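PDB 5IUW: aldehyde dehydrogenase family protein from Pseudomonas syringae pv. tomato, which probably oxidises aldehydes to carboxylic acids with NAD(P)+ as cofactor, and binds indole-3-acetic acid in its active-site region. Local coordinates for residues D363-V368 with M395-E400; G118-G123 with P170-C175. All coordinates share one frame; numbering follows the deposited sequence.

Contact 1 (D363-V368 with M395-E400)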
loop_
_atom_site.group_PDB
_atom_site.type_symbol
_atom_site.label_atom_id
_atom_site.label_comp_id
_atom_site.label_asym_id
_atom_site.label_seq_id
_atom_site.Cartn_x
_atom_site.Cartn_y
_atom_site.Cartn_z
ATOM N N ASP A 363 20.831 -4.719 46.662
ATOM C CA ASP A 363 21.587 -5.348 45.588
ATOM C C ASP A 363 22.910 -4.651 45.277
ATOM O O ASP A 363 23.671 -5.116 44.432
ATOM C CB ASP A 363 20.740 -5.415 44.321
ATOM C CG ASP A 363 19.506 -6.279 44.493
ATOM O OD1 ASP A 363 19.319 -6.853 45.593
ATOM O OD2 ASP A 363 18.730 -6.388 43.520
ATOM N N GLY A 364 23.181 -3.535 45.944
ATOM C CA GLY A 364 24.499 -2.930 45.871
ATOM C C GLY A 364 24.688 -1.704 44.995
ATOM O O GLY A 364 25.817 -1.279 44.772
ATOM N N ALA A 365 23.595 -1.129 44.504
ATOM C CA ALA A 365 23.672 0.109 43.736
ATOM C C ALA A 365 23.950 1.302 44.653
ATOM O O ALA A 365 23.806 1.203 45.869
ATOM C CB ALA A 365 22.387 0.328 42.957
ATOM N N ARG A 366 24.339 2.428 44.063
ATOM C CA ARG A 366 24.667 3.629 44.828
ATOM C C ARG A 366 23.605 4.702 44.631
ATOM O O ARG A 366 23.449 5.232 43.531
ATOM C CB ARG A 366 26.045 4.169 44.420
ATOM C CG ARG A 366 26.549 5.328 45.271
ATOM C CD ARG A 366 27.928 5.828 44.836
ATOM N NE ARG A 366 27.857 7.093 44.099
ATOM C CZ ARG A 366 28.309 7.274 42.862
ATOM N NH1 ARG A 366 28.880 6.273 42.212
ATOM N NH2 ARG A 366 28.196 8.459 42.274
ATOM N N LEU A 367 22.863 5.008 45.689
ATOM C CA LEU A 367 21.889 6.101 45.647
ATOM C C LEU A 367 22.574 7.449 45.421
ATOM O O LEU A 367 23.427 7.850 46.206
ATOM C CB LEU A 367 21.072 6.144 46.941
ATOM C CG LEU A 367 19.984 7.218 47.028
ATOM C CD1 LEU A 367 18.924 6.955 45.995
ATOM C CD2 LEU A 367 19.369 7.274 48.426
ATOM N N VAL A 368 22.213 8.156 44.353
ATOM C CA VAL A 368 22.819 9.461 44.126
ATOM C C VAL A 368 21.798 10.600 44.072
ATOM O O VAL A 368 22.181 11.754 43.922
ATOM C CB VAL A 368 23.654 9.485 42.836
ATOM C CG1 VAL A 368 24.810 8.492 42.929
ATOM C CG2 VAL A 368 22.788 9.180 41.618
ATOM N N MET A 395 20.795 -6.868 38.426
ATOM C CA MET A 395 20.109 -6.428 39.641
ATOM C C MET A 395 18.600 -6.344 39.445
ATOM O O MET A 395 18.118 -6.149 38.327
ATOM C CB MET A 395 20.642 -5.073 40.090
ATOM C CG MET A 395 22.100 -5.071 40.474
ATOM S SD MET A 395 22.625 -3.402 40.861
ATOM C CE MET A 395 24.336 -3.660 41.309
ATOM N N ARG A 396 17.858 -6.482 40.540
ATOM C CA ARG A 396 16.400 -6.448 40.493
ATOM C C ARG A 396 15.864 -5.132 39.927
ATOM O O ARG A 396 14.919 -5.132 39.142
ATOM C CB ARG A 396 15.804 -6.684 41.891
ATOM C CG ARG A 396 15.696 -8.156 42.294
ATOM C CD ARG A 396 15.186 -8.339 43.736
ATOM N NE ARG A 396 16.060 -7.718 44.732
ATOM C CZ ARG A 396 15.804 -7.663 46.038
ATOM N NH1 ARG A 396 14.689 -8.186 46.533
ATOM N NH2 ARG A 396 16.670 -7.078 46.853
ATOM N N ILE A 397 16.453 -4.010 40.328
ATOM C CA ILE A 397 15.952 -2.731 39.853
ATOM C C ILE A 397 16.264 -2.548 38.356
ATOM O O ILE A 397 15.688 -1.687 37.716
ATOM C CB ILE A 397 16.517 -1.527 40.666
ATOM C CG1 ILE A 397 18.046 -1.506 40.660
ATOM C CG2 ILE A 397 15.987 -1.540 42.097
ATOM C CD1 ILE A 397 18.623 -0.197 41.150
ATOM N N ALA A 398 17.156 -3.361 37.795
ATOM C CA ALA A 398 17.436 -3.260 36.360
ATOM C C ALA A 398 16.592 -4.236 35.547
ATOM O O ALA A 398 16.359 -4.008 34.363
ATOM C CB ALA A 398 18.911 -3.486 36.080
ATOM N N GLN A 399 16.134 -5.316 36.177
ATOM C CA GLN A 399 15.365 -6.336 35.463
ATOM C C GLN A 399 13.857 -6.140 35.564
ATOM O O GLN A 399 13.140 -6.442 34.618
ATOM C CB GLN A 399 15.719 -7.739 35.973
ATOM C CG GLN A 399 17.016 -8.303 35.413
ATOM C CD GLN A 399 16.964 -8.552 33.909
ATOM O OE1 GLN A 399 15.986 -9.080 33.384
ATOM N NE2 GLN A 399 18.024 -8.170 33.214
ATOM N N GLU A 400 13.377 -5.645 36.705
ATOM C CA GLU A 400 11.940 -5.623 36.977
ATOM C C GLU A 400 11.341 -4.234 36.814
ATOM O O GLU A 400 11.904 -3.257 37.290
ATOM C CB GLU A 400 11.663 -6.142 38.398
ATOM C CG GLU A 400 12.253 -7.527 38.646
ATOM C CD GLU A 400 12.041 -8.029 40.070
ATOM O OE1 GLU A 400 11.271 -7.412 40.834
ATOM O OE2 GLU A 400 12.669 -9.045 40.427
#

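Contact 2 (G118-G123 with P170-C175). With IAC (1H-indol-3-ylacetic acid), chain D.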
loop_
_atom_site.group_PDB
_atom_site.type_symbol
_atom_site.label_atom_id
_atom_site.label_comp_id
_atom_site.label_asym_id
_atom_site.label_seq_id
_atom_site.Cartn_x
_atom_site.Cartn_y
_atom_site.Cartn_z
ATOM N N GLY A 118 -3.021 19.343 29.357
ATOM C CA GLY A 118 -2.136 19.582 28.232
ATOM C C GLY A 118 -1.723 18.340 27.463
ATOM O O GLY A 118 -1.345 18.425 26.299
ATOM N N VAL A 119 -1.793 17.178 28.096
ATOM C CA VAL A 119 -1.320 15.960 27.445
ATOM C C VAL A 119 -2.418 14.915 27.241
ATOM O O VAL A 119 -2.664 14.486 26.111
ATOM C CB VAL A 119 -0.153 15.328 28.238
ATOM C CG1 VAL A 119 0.240 13.985 27.649
ATOM C CG2 VAL A 119 1.038 16.272 28.250
ATOM N N ASP A 120 -3.086 14.519 28.322
ATOM C CA ASP A 120 -4.050 13.419 28.262
ATOM C C ASP A 120 -5.301 13.699 27.431
ATOM O O ASP A 120 -5.645 12.917 26.551
ATOM C CB ASP A 120 -4.473 13.017 29.671
ATOM C CG ASP A 120 -3.348 12.377 30.444
ATOM O OD1 ASP A 120 -2.411 13.104 30.843
ATOM O OD2 ASP A 120 -3.394 11.147 30.642
ATOM N N ILE A 121 -5.995 14.787 27.732
ATOM C CA ILE A 121 -7.226 15.101 27.023
ATOM C C ILE A 121 -6.950 15.379 25.534
ATOM O O ILE A 121 -7.604 14.791 24.684
ATOM C CB ILE A 121 -7.979 16.318 27.650
ATOM C CG1 ILE A 121 -8.316 16.099 29.134
ATOM C CG2 ILE A 121 -9.210 16.679 26.831
ATOM C CD1 ILE A 121 -8.672 14.710 29.549
ATOM N N PRO A 122 -5.982 16.264 25.210
ATOM C CA PRO A 122 -5.699 16.425 23.777
ATOM C C PRO A 122 -5.223 15.136 23.106
ATOM O O PRO A 122 -5.584 14.892 21.959
ATOM C CB PRO A 122 -4.591 17.487 23.755
ATOM C CG PRO A 122 -4.811 18.273 25.025
ATOM C CD PRO A 122 -5.226 17.242 26.022
ATOM N N GLY A 123 -4.446 14.327 23.820
ATOM C CA GLY A 123 -3.979 13.064 23.290
ATOM C C GLY A 123 -5.116 12.107 22.986
ATOM O O GLY A 123 -5.097 11.410 21.973
ATOM N N PRO A 170 -5.702 7.092 31.880
ATOM C CA PRO A 170 -7.048 6.504 31.790
ATOM C C PRO A 170 -7.779 6.865 30.492
ATOM O O PRO A 170 -8.207 5.983 29.754
ATOM C CB PRO A 170 -7.785 7.109 32.999
ATOM C CG PRO A 170 -6.712 7.557 33.926
ATOM C CD PRO A 170 -5.551 7.956 33.063
ATOM N N LEU A 171 -7.913 8.153 30.213
ATOM C CA LEU A 171 -8.665 8.560 29.035
ATOM C C LEU A 171 -7.891 8.303 27.745
ATOM O O LEU A 171 -8.455 7.838 26.761
ATOM C CB LEU A 171 -9.058 10.035 29.128
ATOM C CG LEU A 171 -9.873 10.540 27.932
ATOM C CD1 LEU A 171 -11.115 9.686 27.699
ATOM C CD2 LEU A 171 -10.273 11.966 28.129
ATOM N N MET A 172 -6.599 8.606 27.751
ATOM C CA MET A 172 -5.809 8.450 26.549
ATOM C C MET A 172 -5.727 6.980 26.114
ATOM O O MET A 172 -5.861 6.689 24.928
ATOM C CB MET A 172 -4.413 9.026 26.737
ATOM C CG MET A 172 -3.722 9.343 25.421
ATOM S SD MET A 172 -1.963 9.642 25.588
ATOM C CE MET A 172 -1.953 11.012 26.717
ATOM N N MET A 173 -5.534 6.062 27.063
ATOM C CA MET A 173 -5.430 4.641 26.715
ATOM C C MET A 173 -6.769 4.117 26.217
ATOM O O MET A 173 -6.803 3.290 25.318
ATOM C CB MET A 173 -4.953 3.785 27.904
ATOM C CG MET A 173 -3.476 3.936 28.268
ATOM S SD MET A 173 -2.398 3.649 26.862
ATOM C CE MET A 173 -1.995 5.324 26.358
ATOM N N ALA A 174 -7.869 4.593 26.798
ATOM C CA ALA A 174 -9.178 4.195 26.306
ATOM C C ALA A 174 -9.383 4.690 24.863
ATOM O O ALA A 174 -9.951 3.989 24.048
ATOM C CB ALA A 174 -10.278 4.719 27.207
ATOM N N CYS A 175 -8.934 5.902 24.565
ATOM C CA CYS A 175 -9.141 6.459 23.233
ATOM C C CYS A 175 -8.279 5.764 22.188
ATOM O O CYS A 175 -8.678 5.650 21.040
ATOM C CB CYS A 175 -8.872 7.956 23.234
ATOM S SG CYS A 175 -10.166 8.875 24.102
HETATM C C IAC D . 3.310 8.622 25.474
HETATM C C1 IAC D . 2.346 8.332 26.392
HETATM C C2 IAC D . 1.573 9.370 26.974
HETATM C C3 IAC D . 1.807 10.688 26.602
HETATM C C4 IAC D . 2.792 10.988 25.665
HETATM C C5 IAC D . 3.545 9.973 25.096
HETATM C C7 IAC D . 2.327 6.956 26.575
HETATM C C8 IAC D . 3.290 6.389 25.765
HETATM C C17 IAC D . 1.395 6.239 27.511
HETATM C C18 IAC D . 1.892 4.846 27.787
HETATM N N IAC D . 3.900 7.409 25.081
HETATM O O2 IAC D . 2.432 4.568 28.891
HETATM O O3 IAC D . 1.725 3.976 26.897
#

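Contact 1 (D363-V368 with M395-E400)
Asp363 and Arg396 meet in a side-on salt bridge, the arginine offering NE and NH2 to the two carboxylate oxygens while the two side chains cross at about a right angle. The planes of the two groups lie 27° apart, and the fit is uneven. Arg396 NE points almost straight at Asp363 OD2 (3.2 Å), which accepts with its syn lone pair and lies in the guanidinium plane. By contrast, Arg396 NH2 reaches Asp363 OD1 at 2.9 Å from well outside the carboxylate plane. A bend at chi3 (-60°) turns the arginine chain, which has run out past the helix start, toward the carboxylate. A third bond runs from the backbone N of Arg396 to Asp363 OD2 at 3.1 Å, nearly along the C-O axis, so that OD2 accepts from both a main-chain and a side-chain donor of one residue. Met395, at the N-cap position of helix 396-399, runs extended beyond CG beside this ion pair. Its CG passes 4.1 Å from Asp363 CB, and its CE comes to 3.5 Å from Asp363 O. Further along, Ala365 CB meets Met395 SD and lies 4.2 Å from Ile397 CD1, giving the polar grip an apolar flank that Val391 extends. Helix 347-362 ends here in a Schellman motif at Gly364, before strand 366-369 begins. A carboxylate held by three N-H groups has its rotation largely fixed, and its negative charge should also suit the N-terminal end of helix 396-399, just ahead of the NAD-binding Glu401.

Contact 2 (G118-G123 with P170-C175)
Val119 opens the contact from helix 113-134, sending CG1 to within 3.8 Å of the methyl CE of Met172, which projects from helix 170-183. The same CG1 lies equally close to C3 of the bound indole-3-acetic acid, so valine, methionine and ligand meet at one point. Val119 O has two neighbours: it accepts the backbone N-H of Gly123 and lies 3.6 Å from Met172 CE. Asp120 presents mainly its backbone, CA being 3.5 Å from that methyl, and its side chain crosses Met172 at about a right angle. The polar end of Asp120 is engaged in a salt bridge from OD2 to Lys111, which probably offsets the nearby acid Glu105. The CB of Ile121 points away from the second helix, yet CD1 swings back to touch Leu171 CD2 at 3.5 Å, tighter than ordinary van der Waals contact. Pro122, whose N carries no hydrogen, marks the kink of the helix. Gly123 has no side chain, and Met172 CG can settle 3.9 Å from its carbonyl C. Two torsions place the methionine: CG is anti to the backbone N (chi1 -160°), and a bend at chi3 turns CE onto the first helix while SD stays 3.8 Å from ligand C2. Segments 118-123 and 170-175 run at 27° to each other, with no hydrogen bond between them. The touches across the interface are mostly between carbon atoms, with Asp120 turned to Lys111 for its polar partner, and the thioether of Met172 packs between the two helices and against the indole.

How the contacts relate
Along the chain the two contacts come in series, contact 2 closing before contact 1 opens. Their centres are 32 Å apart and their nearest atoms about 19 Å, so neither touches the other. Contact 2 is buried near the middle of the chain, where helix 170-183 follows strand 149-164 of the sheet belonging to the cofactor-binding half. Contact 1 lies at the surface beside the second sheet, to which strand 366-369 is joined through strand 382-389. This division is consistent with the cofactor-binding and catalytic domains of the family. Contact 2 borders the ligand site directly, whereas contact 1 is tied to the cofactor site through the sequence, its segment 395-400 coming just before Glu401, an NAD-binding residue.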